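Local coordinates for Ras-associated and pleckstrin homology domains-containing protein 1 (PDB 4GMV) that mediates localized membrane signals, helps regulate lamellipodial dynamics, and targets the actin regulators EVL and VASP to the leading edge, at residues A27-L32 and M47-Q52; R55-N60 and W73-T78. All coordinates share one frame; numbering follows the deposited sequence.

Both contacts belong to the Ras-associating domain, a ubiquitin-like fold, and they occur in series along the chain: interaction 1 (27-32 with 47-52) pairs the hairpin strands 31-38 and 43-49, and interaction 2 (55-60 with 73-78) packs the following helix 54-64 against strand 74-79. Their centres are about 15 Å apart, yet they meet directly. CG1 of V48 lies 4.1 Å from CG2 of V57, and NE2 of Q52 is 3.3 Å from OD1 of N60, a probable hydrogen bond. Helix 54-64 is thus held from the edge hairpin and from strand 74-79; interaction 1 is partly exposed, interaction 2 buried.

Interaction 1. Residues A27-L32 and M47-Q52; sequences AQVKKL and MVDERQ
V29 overlaps the start of the 49-52 turn with both of its methyls. CG1 lies 3.7 Å from CB of D49, the two side chains crossing at about a right angle, while CG2 reaches CG of E50 and, more loosely, CG of R51. The split follows from chi1 of 64°, which sets CG1 between the backbone N and the carbonyl carbon and turns CG2 anti to that N. K30 and E50 run side by side in the same direction, CD of K30 at 3.6 Å from OE1 of E50; because the lysine bends at chi2 and chi4, its NZ stays 5.9 Å from that oxygen, so the aliphatic chain rather than the ammonium makes the contact. On the face shared with D49, K31 packs its methylenes across CG and SD of M47, and its NZ is hydrogen-bonded to the carbonyl O of E26.

The backbone pairing is antiparallel. L32 and V48 form a hydrogen-bonded pair, L32 N to V48 O at 2.8 Å and V48 N to L32 O at 2.9 Å, both within 10° of linear at the hydrogen. K31 with D49 is the non-hydrogen-bonded pair beside it, and beyond it the bond from E50 N to K30 O is weak at 3.4 Å. There the chain leaves the ladder in a type I turn, D49 to Q52. An Asx turn reinforces it: R51 N donates to the anti lone pair of D49 OD1 at 2.9 Å, and Q52 OE1 accepts from D49 N.

The contact thus closes the open end of hairpin 31-38/43-49, where the chain arrives from helix 16-25 and departs for helix 54-64, whose V57 is touched by Q52.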
loop_
_atom_site.group_PDB
_atom_site.type_symbol
_atom_site.label_atom_id
_atom_site.label_comp_id
_atom_site.label_asym_id
_atom_site.label_seq_id
_atom_site.Cartn_x
_atom_site.Cartn_y
_atom_site.Cartn_z
ATOM N N ALA A 27 -21.268 -18.882 7.880
ATOM C CA ALA A 27 -22.432 -18.741 8.751
ATOM C C ALA A 27 -22.072 -18.630 10.232
ATOM O O ALA A 27 -22.883 -18.158 11.032
ATOM C CB ALA A 27 -23.406 -19.889 8.521
ATOM N N GLN A 28 -20.859 -19.046 10.590
ATOM C CA GLN A 28 -20.451 -19.111 11.999
ATOM C C GLN A 28 -19.416 -18.053 12.405
ATOM O O GLN A 28 -18.871 -18.106 13.512
ATOM C CB GLN A 28 -19.950 -20.521 12.344
ATOM C CG GLN A 28 -18.683 -20.946 11.608
ATOM C CD GLN A 28 -18.612 -22.444 11.349
ATOM O OE1 GLN A 28 -17.872 -22.891 10.472
ATOM N NE2 GLN A 28 -19.383 -23.225 12.103
ATOM N N VAL A 29 -19.164 -17.095 11.514
ATOM C CA VAL A 29 -18.151 -16.055 11.742
ATOM C C VAL A 29 -18.771 -14.657 11.933
ATOM O O VAL A 29 -19.790 -14.332 11.316
ATOM C CB VAL A 29 -17.060 -16.080 10.631
ATOM C CG1 VAL A 29 -17.645 -15.749 9.260
ATOM C CG2 VAL A 29 -15.889 -15.168 10.977
ATOM N N LYS A 30 -18.154 -13.854 12.802
ATOM C CA LYS A 30 -18.616 -12.497 13.108
ATOM C C LYS A 30 -18.708 -11.617 11.867
ATOM O O LYS A 30 -17.696 -11.329 11.226
ATOM C CB LYS A 30 -17.704 -11.821 14.144
ATOM C CG LYS A 30 -18.072 -12.087 15.597
ATOM C CD LYS A 30 -17.329 -13.289 16.167
ATOM C CE LYS A 30 -17.716 -13.547 17.617
ATOM N NZ LYS A 30 -19.094 -14.099 17.741
ATOM N N LYS A 31 -19.930 -11.204 11.535
ATOM C CA LYS A 31 -20.176 -10.312 10.407
ATOM C C LYS A 31 -20.198 -8.855 10.857
ATOM O O LYS A 31 -20.682 -8.538 11.942
ATOM C CB LYS A 31 -21.497 -10.668 9.718
ATOM C CG LYS A 31 -21.559 -12.058 9.100
ATOM C CD LYS A 31 -20.604 -12.203 7.919
ATOM C CE LYS A 31 -21.062 -13.273 6.936
ATOM N NZ LYS A 31 -21.101 -14.635 7.535
ATOM N N LEU A 32 -19.652 -7.978 10.022
ATOM C CA LEU A 32 -19.675 -6.541 10.266
ATOM C C LEU A 32 -20.149 -5.844 8.998
ATOM O O LEU A 32 -19.764 -6.231 7.894
ATOM C CB LEU A 32 -18.275 -6.044 10.656
ATOM C CG LEU A 32 -17.916 -4.550 10.633
ATOM C CD1 LEU A 32 -18.441 -3.819 11.862
ATOM C CD2 LEU A 32 -16.410 -4.359 10.513
ATOM N N MET A 47 -21.569 -6.201 3.715
ATOM C CA MET A 47 -21.216 -7.125 4.764
ATOM C C MET A 47 -19.835 -7.711 4.526
ATOM O O MET A 47 -19.496 -8.114 3.413
ATOM C CB MET A 47 -22.254 -8.240 4.858
ATOM C CG MET A 47 -22.194 -9.029 6.152
ATOM S SD MET A 47 -23.703 -9.965 6.443
ATOM C CE MET A 47 -24.750 -8.709 7.176
ATOM N N VAL A 48 -19.042 -7.745 5.589
ATOM C CA VAL A 48 -17.755 -8.426 5.593
ATOM C C VAL A 48 -17.672 -9.279 6.856
ATOM O O VAL A 48 -18.486 -9.119 7.765
ATOM C CB VAL A 48 -16.559 -7.432 5.558
ATOM C CG1 VAL A 48 -16.639 -6.502 4.353
ATOM C CG2 VAL A 48 -16.457 -6.633 6.854
ATOM N N ASP A 49 -16.689 -10.172 6.916
ATOM C CA ASP A 49 -16.415 -10.913 8.144
ATOM C C ASP A 49 -14.964 -10.740 8.580
ATOM O O ASP A 49 -14.137 -10.253 7.816
ATOM C CB ASP A 49 -16.794 -12.400 8.007
ATOM C CG ASP A 49 -15.978 -13.128 6.956
ATOM O OD1 ASP A 49 -14.754 -13.290 7.142
ATOM O OD2 ASP A 49 -16.566 -13.547 5.940
ATOM N N GLU A 50 -14.662 -11.164 9.804
ATOM C CA GLU A 50 -13.334 -10.973 10.390
ATOM C C GLU A 50 -12.233 -11.906 9.859
ATOM O O GLU A 50 -11.086 -11.816 10.305
ATOM C CB GLU A 50 -13.408 -11.050 11.918
ATOM C CG GLU A 50 -13.772 -12.425 12.461
ATOM C CD GLU A 50 -13.924 -12.447 13.968
ATOM O OE1 GLU A 50 -14.178 -13.543 14.516
ATOM O OE2 GLU A 50 -13.792 -11.377 14.606
ATOM N N ARG A 51 -12.571 -12.792 8.923
ATOM C CA ARG A 51 -11.566 -13.648 8.284
ATOM C C ARG A 51 -11.130 -13.081 6.938
ATOM O O ARG A 51 -10.079 -13.439 6.418
ATOM C CB ARG A 51 -12.091 -15.076 8.078
ATOM C CG ARG A 51 -12.272 -15.904 9.345
ATOM C CD ARG A 51 -11.050 -15.804 10.248
ATOM N NE ARG A 51 -11.373 -16.102 11.642
ATOM C CZ ARG A 51 -10.879 -15.435 12.683
ATOM N NH1 ARG A 51 -10.046 -14.412 12.491
ATOM N NH2 ARG A 51 -11.230 -15.783 13.917
ATOM N N GLN A 52 -11.941 -12.194 6.379
ATOM C CA GLN A 52 -11.755 -11.766 4.996
ATOM C C GLN A 52 -10.496 -10.929 4.776
ATOM O O GLN A 52 -10.201 -10.024 5.552
ATOM C CB GLN A 52 -13.005 -11.045 4.487
ATOM C CG GLN A 52 -14.165 -11.991 4.198
ATOM C CD GLN A 52 -15.325 -11.320 3.484
ATOM O OE1 GLN A 52 -15.892 -10.346 3.971
ATOM N NE2 GLN A 52 -15.687 -11.850 2.324
#

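Interaction 2. Residues R55-N60 and W73-T78; sequences RQVLDN and WSLVET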
loop_
_atom_site.group_PDB
_atom_site.type_symbol
_atom_site.label_atom_id
_atom_site.label_comp_id
_atom_site.label_asym_id
_atom_site.label_seq_id
_atom_site.Cartn_x
_atom_site.Cartn_y
_atom_site.Cartn_z
ATOM N N ARG A 55 -8.545 -8.789 -0.553
ATOM C CA ARG A 55 -8.784 -9.493 -1.811
ATOM C C ARG A 55 -10.217 -10.034 -1.919
ATOM O O ARG A 55 -10.922 -9.767 -2.904
ATOM C CB ARG A 55 -7.796 -10.643 -1.987
ATOM C CG ARG A 55 -8.001 -11.453 -3.256
ATOM C CD ARG A 55 -7.606 -10.620 -4.462
ATOM N NE ARG A 55 -8.750 -9.980 -5.106
ATOM C CZ ARG A 55 -8.658 -9.078 -6.080
ATOM N NH1 ARG A 55 -7.469 -8.666 -6.523
ATOM N NH2 ARG A 55 -9.761 -8.573 -6.604
ATOM N N GLN A 56 -10.627 -10.800 -0.916
ATOM C CA GLN A 56 -11.986 -11.342 -0.856
ATOM C C GLN A 56 -13.041 -10.240 -0.849
ATOM O O GLN A 56 -14.054 -10.350 -1.549
ATOM C CB GLN A 56 -12.142 -12.270 0.343
ATOM C CG GLN A 56 -11.435 -13.596 0.116
ATOM C CD GLN A 56 -11.088 -14.342 1.385
ATOM O OE1 GLN A 56 -11.174 -13.807 2.489
ATOM N NE2 GLN A 56 -10.681 -15.590 1.231
ATOM N N VAL A 57 -12.775 -9.171 -0.094
ATOM C CA VAL A 57 -13.675 -8.017 -0.018
ATOM C C VAL A 57 -13.809 -7.356 -1.391
ATOM O O VAL A 57 -14.926 -7.079 -1.837
ATOM C CB VAL A 57 -13.236 -6.998 1.069
ATOM C CG1 VAL A 57 -14.143 -5.775 1.078
ATOM C CG2 VAL A 57 -13.215 -7.657 2.445
ATOM N N LEU A 58 -12.680 -7.135 -2.066
ATOM C CA LEU A 58 -12.688 -6.597 -3.435
ATOM C C LEU A 58 -13.491 -7.451 -4.412
ATOM O O LEU A 58 -14.196 -6.916 -5.272
ATOM C CB LEU A 58 -11.262 -6.408 -3.970
ATOM C CG LEU A 58 -10.486 -5.152 -3.562
ATOM C CD1 LEU A 58 -9.057 -5.273 -4.066
ATOM C CD2 LEU A 58 -11.140 -3.883 -4.108
ATOM N N ASP A 59 -13.376 -8.775 -4.283
ATOM C CA ASP A 59 -14.114 -9.694 -5.150
ATOM C C ASP A 59 -15.630 -9.541 -4.983
ATOM O O ASP A 59 -16.366 -9.542 -5.977
ATOM C CB ASP A 59 -13.695 -11.149 -4.912
ATOM C CG ASP A 59 -12.311 -11.459 -5.444
ATOM O OD1 ASP A 59 -11.852 -10.771 -6.373
ATOM O OD2 ASP A 59 -11.668 -12.404 -4.931
ATOM N N ASN A 60 -16.089 -9.401 -3.736
ATOM C CA ASN A 60 -17.510 -9.183 -3.461
ATOM C C ASN A 60 -17.972 -7.833 -3.975
ATOM O O ASN A 60 -19.097 -7.693 -4.455
ATOM C CB ASN A 60 -17.830 -9.334 -1.973
ATOM C CG ASN A 60 -17.682 -10.767 -1.485
ATOM O OD1 ASN A 60 -17.436 -11.012 -0.301
ATOM N ND2 ASN A 60 -17.823 -11.723 -2.397
ATOM N N TRP A 73 -8.109 -2.096 -9.310
ATOM C CA TRP A 73 -9.156 -1.998 -8.281
ATOM C C TRP A 73 -8.571 -2.208 -6.912
ATOM O O TRP A 73 -7.879 -3.199 -6.674
ATOM C CB TRP A 73 -10.297 -3.002 -8.498
ATOM C CG TRP A 73 -11.214 -2.746 -9.672
ATOM C CD1 TRP A 73 -11.414 -3.568 -10.780
ATOM C CD2 TRP A 73 -12.113 -1.596 -9.888
ATOM N NE1 TRP A 73 -12.329 -3.020 -11.639
ATOM C CE2 TRP A 73 -12.788 -1.841 -11.166
ATOM C CE3 TRP A 73 -12.414 -0.435 -9.179
ATOM C CZ2 TRP A 73 -13.712 -0.942 -11.698
ATOM C CZ3 TRP A 73 -13.357 0.460 -9.728
ATOM C CH2 TRP A 73 -13.984 0.209 -10.956
ATOM N N SER A 74 -8.893 -1.277 -6.009
ATOM C CA SER A 74 -8.269 -1.138 -4.699
ATOM C C SER A 74 -9.254 -0.708 -3.611
ATOM O O SER A 74 -10.274 -0.064 -3.895
ATOM C CB SER A 74 -7.189 -0.061 -4.763
ATOM O OG SER A 74 -6.209 -0.372 -5.731
ATOM N N LEU A 75 -8.937 -1.077 -2.368
ATOM C CA LEU A 75 -9.514 -0.432 -1.196
ATOM C C LEU A 75 -8.482 0.529 -0.648
ATOM O O LEU A 75 -7.347 0.136 -0.364
ATOM C CB LEU A 75 -9.913 -1.441 -0.116
ATOM C CG LEU A 75 -11.261 -2.129 -0.304
ATOM C CD1 LEU A 75 -11.632 -2.794 1.006
ATOM C CD2 LEU A 75 -12.357 -1.174 -0.763
ATOM N N VAL A 76 -8.896 1.785 -0.528
ATOM C CA VAL A 76 -8.058 2.896 -0.105
ATOM C C VAL A 76 -8.585 3.393 1.231
ATOM O O VAL A 76 -9.785 3.573 1.407
ATOM C CB VAL A 76 -8.108 4.052 -1.146
ATOM C CG1 VAL A 76 -7.518 5.346 -0.586
ATOM C CG2 VAL A 76 -7.391 3.658 -2.425
ATOM N N GLU A 77 -7.674 3.593 2.167
ATOM C CA GLU A 77 -7.980 4.155 3.469
ATOM C C GLU A 77 -7.626 5.632 3.420
ATOM O O GLU A 77 -6.627 6.003 2.813
ATOM C CB GLU A 77 -7.119 3.455 4.523
ATOM C CG GLU A 77 -7.319 3.921 5.946
ATOM C CD GLU A 77 -6.425 3.184 6.936
ATOM O OE1 GLU A 77 -5.200 3.431 6.936
ATOM O OE2 GLU A 77 -6.939 2.364 7.726
ATOM N N THR A 78 -8.433 6.481 4.038
ATOM C CA THR A 78 -7.986 7.846 4.279
ATOM C C THR A 78 -7.894 8.046 5.770
ATOM O O THR A 78 -8.875 7.836 6.477
ATOM C CB THR A 78 -8.930 8.943 3.718
ATOM O OG1 THR A 78 -10.209 8.849 4.353
ATOM C CG2 THR A 78 -9.073 8.855 2.203
#
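A chi1 of -81° in L58 places CG anti to the carbonyl carbon, and with chi2 at 173° it carries the two methyls to the strand backbone; L75, with nearly the same chi1 and a chi2 also near extended, puts its CD1 against V57. L58 lays its two methyls along the start of the strand. CD1 rests 3.5 Å from the carbonyl O of W73, and CD2 lies over the next peptide, 3.7 Å from C of S74, continuing to CG of L75 at 4.2 Å. V57, one residue earlier on the helix, meets L75 at about a right angle, its CG1 3.9 Å from CD1 of L75. The interface between the segments is therefore apolar side chain against backbone and branched methyls, and the W73 carbonyl beneath L58 is satisfied elsewhere, by NZ of K117.

R55 borders the leucine: CD1 of L58 lies 4.1 Å above its guanidinium plane, offset toward the rim. That group is steadied along the helix by a salt bridge from NH2 to OD1 of D59 at 3.0 Å, met from above the carboxylate plane; R280 pairs with the same oxygen.

The axes of helix segment 55-60 and strand segment 74-78 approach to 8.9 Å, their directions 113° apart, consistent with the helix lying across the sheet of a ubiquitin-like fold. F111 of the adjoining strand 108-112 touches both leucines, and K117 of helix 115-122 borders L58 and S74.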